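Local coordinates for HutD family protein (Pseudomonas aeruginosa, PDB 1YLL) that is of unknown function but belongs to the HutD family of cupin-type beta-barrel proteins, named for histidine utilisation, at residues Q125-H136 with H179-V190. Sequence-based numbering, arbitrary orientation.
Sequences QWLRVEGELDWH and HWRLTAHEPAWV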
ATOM      1  N   GLN D 125      11.914  -4.559  19.776  1.00 10.00           N
ATOM      2  CA  GLN D 125      12.947  -5.069  18.881  1.00 10.76           C
ATOM      3  C   GLN D 125      13.388  -4.059  17.821  1.00 11.81           C
ATOM      4  O   GLN D 125      12.558  -3.462  17.166  1.00 11.93           O
ATOM      5  CB  GLN D 125      12.436  -6.326  18.150  1.00 11.55           C
ATOM      6  CG  GLN D 125      13.481  -6.932  17.197  1.00 13.17           C
ATOM      7  CD  GLN D 125      13.098  -8.244  16.603  1.00 12.32           C
ATOM      8  OE1 GLN D 125      11.946  -8.636  16.635  1.00 13.66           O
ATOM      9  NE2 GLN D 125      14.088  -8.950  16.037  1.00 14.17           N
ATOM     10  N   TRP D 126      14.696  -3.877  17.678  1.00 11.09           N
ATOM     11  CA  TRP D 126      15.242  -3.001  16.630  1.00 11.40           C
ATOM     12  C   TRP D 126      15.278  -3.815  15.349  1.00 12.37           C
ATOM     13  O   TRP D 126      15.751  -4.942  15.352  1.00 12.76           O
ATOM     14  CB  TRP D 126      16.668  -2.567  17.006  1.00 11.70           C
ATOM     15  CG  TRP D 126      16.645  -1.455  17.980  1.00 10.33           C
ATOM     16  CD1 TRP D 126      16.782  -1.548  19.364  1.00 11.35           C
ATOM     17  CD2 TRP D 126      16.434  -0.078  17.697  1.00 12.27           C
ATOM     18  NE1 TRP D 126      16.684  -0.318  19.922  1.00 12.65           N
ATOM     19  CE2 TRP D 126      16.460   0.612  18.937  1.00 14.44           C
ATOM     20  CE3 TRP D 126      16.221   0.649  16.524  1.00 14.54           C
ATOM     21  CZ2 TRP D 126      16.281   1.994  19.025  1.00 12.82           C
ATOM     22  CZ3 TRP D 126      16.043   2.019  16.612  1.00 16.61           C
ATOM     23  CH2 TRP D 126      16.076   2.680  17.846  1.00 13.76           C
ATOM     24  N   LEU D 127      14.734  -3.235  14.271  1.00 12.89           N
ATOM     25  CA  LEU D 127      14.671  -3.899  12.967  1.00 15.15           C
ATOM     26  C   LEU D 127      15.276  -2.990  11.908  1.00 14.30           C
ATOM     27  O   LEU D 127      14.992  -1.804  11.886  1.00 14.67           O
ATOM     28  CB  LEU D 127      13.208  -4.156  12.627  1.00 14.39           C
ATOM     29  CG  LEU D 127      12.455  -5.080  13.599  1.00 15.62           C
ATOM     30  CD1 LEU D 127      10.940  -4.945  13.394  1.00 16.74           C
ATOM     31  CD2 LEU D 127      12.917  -6.498  13.396  1.00 15.26           C
ATOM     32  N   ARG D 128      16.103  -3.551  11.013  1.00 16.17           N
ATOM     33  CA  ARG D 128      16.674  -2.718   9.947  1.00 16.92           C
ATOM     34  C   ARG D 128      15.827  -3.023   8.725  1.00 17.20           C
ATOM     35  O   ARG D 128      15.816  -4.168   8.249  1.00 19.32           O
ATOM     36  CB  ARG D 128      18.125  -3.080   9.649  1.00 18.39           C
ATOM     37  CG  ARG D 128      18.808  -2.067   8.713  1.00 22.32           C
ATOM     38  CD  ARG D 128      20.295  -2.384   8.537  1.00 27.18           C
ATOM     39  NE  ARG D 128      21.029  -1.295   7.887  1.00 31.94           N
ATOM     40  CZ  ARG D 128      21.528  -1.352   6.655  1.00 33.89           C
ATOM     41  NH1 ARG D 128      22.188  -0.312   6.160  1.00 34.44           N
ATOM     42  NH2 ARG D 128      21.360  -2.442   5.916  1.00 35.18           N
ATOM     43  N   VAL D 129      15.109  -2.016   8.247  1.00 19.78           N
ATOM     44  CA  VAL D 129      14.244  -2.175   7.086  1.00 17.22           C
ATOM     45  C   VAL D 129      15.089  -1.984   5.819  1.00 20.42           C
ATOM     46  O   VAL D 129      15.535  -0.887   5.520  1.00 20.50           O
ATOM     47  CB  VAL D 129      13.087  -1.153   7.100  1.00 18.76           C
ATOM     48  CG1 VAL D 129      12.184  -1.400   5.895  1.00 18.89           C
ATOM     49  CG2 VAL D 129      12.261  -1.296   8.378  1.00 20.49           C
ATOM     50  N   GLU D 130      15.310  -3.084   5.110  1.00 22.27           N
ATOM     51  CA  GLU D 130      16.102  -3.081   3.883  1.00 26.26           C
ATOM     52  C   GLU D 130      15.166  -3.450   2.749  1.00 23.80           C
ATOM     53  O   GLU D 130      14.987  -4.617   2.424  1.00 24.90           O
ATOM     54  CB  GLU D 130      17.226  -4.106   4.000  1.00 29.75           C
ATOM     55  CG  GLU D 130      18.306  -3.709   4.989  1.00 35.91           C
ATOM     56  CD  GLU D 130      19.345  -4.792   5.172  1.00 39.80           C
ATOM     57  OE1 GLU D 130      19.596  -5.537   4.194  1.00 42.29           O
ATOM     58  OE2 GLU D 130      19.917  -4.892   6.280  1.00 41.73           O
ATOM     59  N   GLY D 131      14.556  -2.429   2.171  1.00 25.13           N
ATOM     60  CA  GLY D 131      13.629  -2.648   1.095  1.00 23.98           C
ATOM     61  C   GLY D 131      12.260  -2.901   1.673  1.00 24.55           C
ATOM     62  O   GLY D 131      11.382  -2.054   1.584  1.00 25.93           O
ATOM     63  N   GLU D 132      12.079  -4.056   2.300  1.00 24.92           N
ATOM     64  CA  GLU D 132      10.761  -4.394   2.847  1.00 24.05           C
ATOM     65  C   GLU D 132      10.863  -5.438   3.950  1.00 21.47           C
ATOM     66  O   GLU D 132      11.797  -6.243   3.968  1.00 22.86           O
ATOM     67  CB  GLU D 132       9.907  -4.939   1.701  1.00 26.24           C
ATOM     68  CG  GLU D 132       8.468  -5.335   1.979  1.00 32.89           C
ATOM     69  CD  GLU D 132       7.768  -5.829   0.692  1.00 38.31           C
ATOM     70  OE1 GLU D 132       8.202  -6.871   0.141  1.00 40.48           O
ATOM     71  OE2 GLU D 132       6.803  -5.175   0.222  1.00 37.32           O
ATOM     72  N   LEU D 133       9.917  -5.396   4.888  1.00 20.34           N
ATOM     73  CA  LEU D 133       9.848  -6.408   5.935  1.00 19.36           C
ATOM     74  C   LEU D 133       8.418  -6.391   6.447  1.00 18.26           C
ATOM     75  O   LEU D 133       7.751  -5.371   6.331  1.00 19.61           O
ATOM     76  CB  LEU D 133      10.854  -6.128   7.069  1.00 20.71           C
ATOM     77  CG  LEU D 133      10.708  -5.052   8.142  1.00 21.57           C
ATOM     78  CD1 LEU D 133       9.533  -5.346   9.076  1.00 20.22           C
ATOM     79  CD2 LEU D 133      12.027  -5.011   8.978  1.00 20.94           C
ATOM     80  N   ASP D 134       7.937  -7.512   6.986  1.00 16.34           N
ATOM     81  CA  ASP D 134       6.578  -7.565   7.496  1.00 14.84           C
ATOM     82  C   ASP D 134       6.477  -8.594   8.613  1.00 13.18           C
ATOM     83  O   ASP D 134       7.357  -9.450   8.776  1.00 13.89           O
ATOM     84  CB  ASP D 134       5.585  -7.959   6.381  1.00 15.85           C
ATOM     85  CG  ASP D 134       5.649  -9.442   6.011  1.00 16.64           C
ATOM     86  OD1 ASP D 134       6.730  -9.943   5.634  1.00 20.91           O
ATOM     87  OD2 ASP D 134       4.603 -10.117   6.096  1.00 21.95           O
ATOM     88  N   TRP D 135       5.422  -8.483   9.412  1.00 15.36           N
ATOM     89  CA  TRP D 135       5.171  -9.471  10.449  1.00 12.58           C
ATOM     90  C   TRP D 135       3.677  -9.440  10.724  1.00 14.09           C
ATOM     91  O   TRP D 135       2.975  -8.524  10.275  1.00 13.76           O
ATOM     92  CB  TRP D 135       5.951  -9.141  11.746  1.00 12.75           C
ATOM     93  CG  TRP D 135       5.432  -8.002  12.570  1.00 12.65           C
ATOM     94  CD1 TRP D 135       4.511  -8.088  13.573  1.00 12.42           C
ATOM     95  CD2 TRP D 135       5.800  -6.625  12.468  1.00 12.77           C
ATOM     96  NE1 TRP D 135       4.286  -6.833  14.114  1.00 14.61           N
ATOM     97  CE2 TRP D 135       5.067  -5.922  13.455  1.00 15.32           C
ATOM     98  CE3 TRP D 135       6.681  -5.912  11.637  1.00 14.57           C
ATOM     99  CZ2 TRP D 135       5.188  -4.538  13.643  1.00 15.21           C
ATOM    100  CZ3 TRP D 135       6.798  -4.517  11.828  1.00 14.57           C
ATOM    101  CH2 TRP D 135       6.053  -3.859  12.824  1.00 13.54           C
ATOM    102  N   HIS D 136       3.189 -10.480  11.396  1.00 12.29           N
ATOM    103  CA  HIS D 136       1.788 -10.535  11.811  1.00 12.52           C
ATOM    104  C   HIS D 136       1.801 -10.533  13.327  1.00 15.28           C
ATOM    105  O   HIS D 136       2.603 -11.233  13.929  1.00 13.64           O
ATOM    106  CB  HIS D 136       1.097 -11.821  11.343  1.00 13.45           C
ATOM    107  CG  HIS D 136       0.881 -11.888   9.865  1.00 14.17           C
ATOM    108  ND1 HIS D 136      -0.365 -11.754   9.267  1.00 18.28           N
ATOM    109  CD2 HIS D 136       1.758 -12.097   8.860  1.00 12.42           C
ATOM    110  CE1 HIS D 136      -0.238 -11.880   7.955  1.00 12.98           C
ATOM    111  NE2 HIS D 136       1.035 -12.088   7.681  1.00 18.02           N
ATOM    112  N   HIS D 179      -1.517  -7.428  10.103  1.00 17.28           N
ATOM    113  CA  HIS D 179      -0.420  -7.650   9.181  1.00 17.29           C
ATOM    114  C   HIS D 179       0.254  -6.310   8.924  1.00 16.74           C
ATOM    115  O   HIS D 179      -0.308  -5.414   8.293  1.00 16.43           O
ATOM    116  CB  HIS D 179      -0.894  -8.270   7.854  1.00 18.17           C
ATOM    117  CG  HIS D 179       0.233  -8.636   6.948  1.00 20.81           C
ATOM    118  ND1 HIS D 179       0.053  -8.935   5.613  1.00 24.34           N
ATOM    119  CD2 HIS D 179       1.566  -8.728   7.180  1.00 20.29           C
ATOM    120  CE1 HIS D 179       1.229  -9.189   5.061  1.00 26.22           C
ATOM    121  NE2 HIS D 179       2.163  -9.071   5.991  1.00 23.14           N
ATOM    122  N   TRP D 180       1.460  -6.158   9.461  1.00 14.48           N
ATOM    123  CA  TRP D 180       2.236  -4.932   9.327  1.00 14.47           C
ATOM    124  C   TRP D 180       3.363  -5.073   8.317  1.00 15.84           C
ATOM    125  O   TRP D 180       4.127  -6.038   8.374  1.00 14.81           O
ATOM    126  CB  TRP D 180       2.891  -4.558  10.674  1.00 15.38           C
ATOM    127  CG  TRP D 180       1.943  -4.221  11.758  1.00 13.04           C
ATOM    128  CD1 TRP D 180       1.510  -5.034  12.773  1.00 17.30           C
ATOM    129  CD2 TRP D 180       1.338  -2.951  11.971  1.00 16.51           C
ATOM    130  NE1 TRP D 180       0.680  -4.336  13.605  1.00 15.33           N
ATOM    131  CE2 TRP D 180       0.553  -3.053  13.137  1.00 15.11           C
ATOM    132  CE3 TRP D 180       1.389  -1.729  11.282  1.00 14.92           C
ATOM    133  CZ2 TRP D 180      -0.182  -1.973  13.642  1.00 20.07           C
ATOM    134  CZ3 TRP D 180       0.649  -0.637  11.791  1.00 17.42           C
ATOM    135  CH2 TRP D 180      -0.117  -0.777  12.953  1.00 17.67           C
ATOM    136  N   ARG D 181       3.506  -4.090   7.425  1.00 15.93           N
ATOM    137  CA  ARG D 181       4.575  -4.120   6.440  1.00 15.97           C
ATOM    138  C   ARG D 181       5.292  -2.777   6.391  1.00 15.63           C
ATOM    139  O   ARG D 181       4.651  -1.738   6.349  1.00 18.48           O
ATOM    140  CB  ARG D 181       4.036  -4.468   5.046  1.00 19.89           C
ATOM    141  CG  ARG D 181       5.175  -4.545   4.006  1.00 24.13           C
ATOM    142  CD  ARG D 181       4.661  -4.811   2.592  1.00 31.44           C
ATOM    143  NE  ARG D 181       3.881  -6.034   2.514  1.00 38.00           N
ATOM    144  CZ  ARG D 181       4.377  -7.256   2.691  1.00 40.98           C
ATOM    145  NH1 ARG D 181       5.670  -7.427   2.951  1.00 44.05           N
ATOM    146  NH2 ARG D 181       3.573  -8.311   2.619  1.00 42.90           N
ATOM    147  N   LEU D 182       6.619  -2.792   6.432  1.00 15.26           N
ATOM    148  CA  LEU D 182       7.377  -1.557   6.371  1.00 15.63           C
ATOM    149  C   LEU D 182       8.223  -1.606   5.117  1.00 16.16           C
ATOM    150  O   LEU D 182       8.737  -2.662   4.736  1.00 14.99           O
ATOM    151  CB  LEU D 182       8.322  -1.434   7.562  1.00 17.26           C
ATOM    152  CG  LEU D 182       7.662  -1.605   8.930  1.00 17.47           C
ATOM    153  CD1 LEU D 182       8.762  -1.520   9.979  1.00 19.81           C
ATOM    154  CD2 LEU D 182       6.631  -0.574   9.172  1.00 20.34           C
ATOM    155  N   THR D 183       8.390  -0.450   4.497  1.00 19.42           N
ATOM    156  CA  THR D 183       9.204  -0.373   3.303  1.00 21.13           C
ATOM    157  C   THR D 183      10.110   0.855   3.381  1.00 21.09           C
ATOM    158  O   THR D 183       9.763   1.853   4.015  1.00 20.95           O
ATOM    159  CB  THR D 183       8.313  -0.306   2.067  1.00 23.38           C
ATOM    160  OG1 THR D 183       9.137  -0.194   0.906  1.00 33.08           O
ATOM    161  CG2 THR D 183       7.396   0.872   2.151  1.00 24.23           C
ATOM    162  N   ALA D 184      11.296   0.758   2.786  1.00 23.31           N
ATOM    163  CA  ALA D 184      12.231   1.876   2.789  1.00 26.48           C
ATOM    164  C   ALA D 184      13.152   1.815   1.566  1.00 29.43           C
ATOM    165  O   ALA D 184      13.527   0.739   1.133  1.00 31.43           O
ATOM    166  CB  ALA D 184      13.057   1.847   4.067  1.00 27.56           C
ATOM    167  N   HIS D 185      13.508   2.970   1.011  1.00 33.44           N
ATOM    168  CA  HIS D 185      14.402   3.021  -0.155  1.00 35.44           C
ATOM    169  C   HIS D 185      15.855   2.829   0.270  1.00 35.25           C
ATOM    170  O   HIS D 185      16.588   2.015  -0.310  1.00 35.96           O
ATOM    171  CB  HIS D 185      14.245   4.358  -0.878  1.00 39.58           C
ATOM    172  CG  HIS D 185      12.986   4.466  -1.682  1.00 44.00           C
ATOM    173  ND1 HIS D 185      11.767   4.010  -1.223  1.00 47.00           N
ATOM    174  CD2 HIS D 185      12.754   4.991  -2.907  1.00 45.69           C
ATOM    175  CE1 HIS D 185      10.838   4.251  -2.133  1.00 48.56           C
ATOM    176  NE2 HIS D 185      11.411   4.846  -3.164  1.00 47.24           N
ATOM    177  N   GLU D 186      16.266   3.601   1.270  1.00 31.79           N
ATOM    178  CA  GLU D 186      17.605   3.526   1.834  1.00 30.08           C
ATOM    179  C   GLU D 186      17.324   2.785   3.145  1.00 28.23           C
ATOM    180  O   GLU D 186      16.300   3.050   3.781  1.00 30.84           O
ATOM    181  CB  GLU D 186      18.137   4.949   2.089  1.00 31.36           C
ATOM    182  CG  GLU D 186      19.451   5.087   2.889  1.00 36.43           C
ATOM    183  CD  GLU D 186      20.723   4.701   2.123  1.00 37.74           C
ATOM    184  OE1 GLU D 186      20.858   5.068   0.936  1.00 39.12           O
ATOM    185  OE2 GLU D 186      21.610   4.051   2.726  1.00 39.50           O
ATOM    186  N   PRO D 187      18.186   1.820   3.534  1.00 26.31           N
ATOM    187  CA  PRO D 187      17.992   1.059   4.777  1.00 23.37           C
ATOM    188  C   PRO D 187      17.767   1.950   5.978  1.00 22.82           C
ATOM    189  O   PRO D 187      18.468   2.953   6.175  1.00 23.68           O
ATOM    190  CB  PRO D 187      19.266   0.248   4.878  1.00 25.79           C
ATOM    191  CG  PRO D 187      19.497  -0.106   3.421  1.00 25.89           C
ATOM    192  CD  PRO D 187      19.264   1.223   2.727  1.00 24.47           C
ATOM    193  N   ALA D 188      16.795   1.586   6.800  1.00 21.75           N
ATOM    194  CA  ALA D 188      16.488   2.418   7.943  1.00 18.87           C
ATOM    195  C   ALA D 188      16.147   1.539   9.115  1.00 17.94           C
ATOM    196  O   ALA D 188      15.425   0.544   8.987  1.00 17.63           O
ATOM    197  CB  ALA D 188      15.331   3.342   7.628  1.00 21.16           C
ATOM    198  N   TRP D 189      16.708   1.916  10.257  1.00 18.53           N
ATOM    199  CA  TRP D 189      16.482   1.211  11.496  1.00 16.46           C
ATOM    200  C   TRP D 189      15.234   1.750  12.150  1.00 14.35           C
ATOM    201  O   TRP D 189      15.025   2.963  12.187  1.00 17.48           O
ATOM    202  CB  TRP D 189      17.668   1.434  12.437  1.00 18.02           C
ATOM    203  CG  TRP D 189      18.840   0.540  12.193  1.00 21.45           C
ATOM    204  CD1 TRP D 189      20.018   0.862  11.535  1.00 21.34           C
ATOM    205  CD2 TRP D 189      18.969  -0.819  12.598  1.00 20.00           C
ATOM    206  NE1 TRP D 189      20.858  -0.220  11.519  1.00 19.88           N
ATOM    207  CE2 TRP D 189      20.244  -1.267  12.162  1.00 20.29           C
ATOM    208  CE3 TRP D 189      18.129  -1.718  13.289  1.00 18.62           C
ATOM    209  CZ2 TRP D 189      20.699  -2.568  12.396  1.00 20.28           C
ATOM    210  CZ3 TRP D 189      18.573  -3.003  13.514  1.00 19.73           C
ATOM    211  CH2 TRP D 189      19.855  -3.427  13.071  1.00 20.06           C
ATOM    212  N   VAL D 190      14.413   0.835  12.658  1.00 13.34           N
ATOM    213  CA  VAL D 190      13.185   1.182  13.384  1.00 13.37           C
ATOM    214  C   VAL D 190      13.142   0.353  14.654  1.00 11.28           C
ATOM    215  O   VAL D 190      13.818  -0.659  14.749  1.00 13.48           O
ATOM    216  CB  VAL D 190      11.883   0.869  12.552  1.00 13.00           C
ATOM    217  CG1 VAL D 190      11.882   1.675  11.240  1.00 16.02           C
ATOM    218  CG2 VAL D 190      11.808  -0.575  12.218  1.00 12.70           C
TER
HETATM  219  O   HOH W   1      20.552   1.923   8.091  1.00 36.86           O
HETATM  220  O   HOH W   2       3.858 -11.521   3.780  1.00 24.66           O
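Trp189 packs against Arg128, and Val129 against Leu182, where two chain segments, 125-136 and 179-190, run antiparallel and turn a corner together, passing from one sheet of a cupin-type beta-barrel to the other. Strands 125-129 and 187-190 form one antiparallel pair, with Val129 N donating to Ala188 O at 2.7 Å; beyond the bend, 132-136 and 179-184 form another. On the face of the sheet shared by Arg128 and Trp189, the Arg128 chain lies across the indole: CB of Arg128 stands 3.6 Å from the centroid of the six-membered ring, 3° off its normal, a CH-pi contact over the face. With CG anti to the backbone N (chi1 -170°) and an extended chain, Arg128 carries its guanidinium past the indole to Pro187, whose CB covers one guanidinium face. Arg128 NH2 donates to Glu130 OE2, which lies near the guanidinium plane, and this salt bridge probably limits its rotation. On the other side of the sheet, Val129 spans the corner. Its CG2 meets Leu182 CD1 and Val190 CG2, each at 3.9 Å, while CG1 reaches Ala184 CB, so one branched side chain joins both strand pairs. Leu182 CD1 also touches Leu133 CD1 and the ring edge of Trp135. At the far end, the His136 and His179 rings form an offset stack, with planes 9° apart. His179 NE2 donates to Asp134 OD2 at 2.7 Å, meeting the carboxylate on its anti side, and a water donates a second bond to OD2.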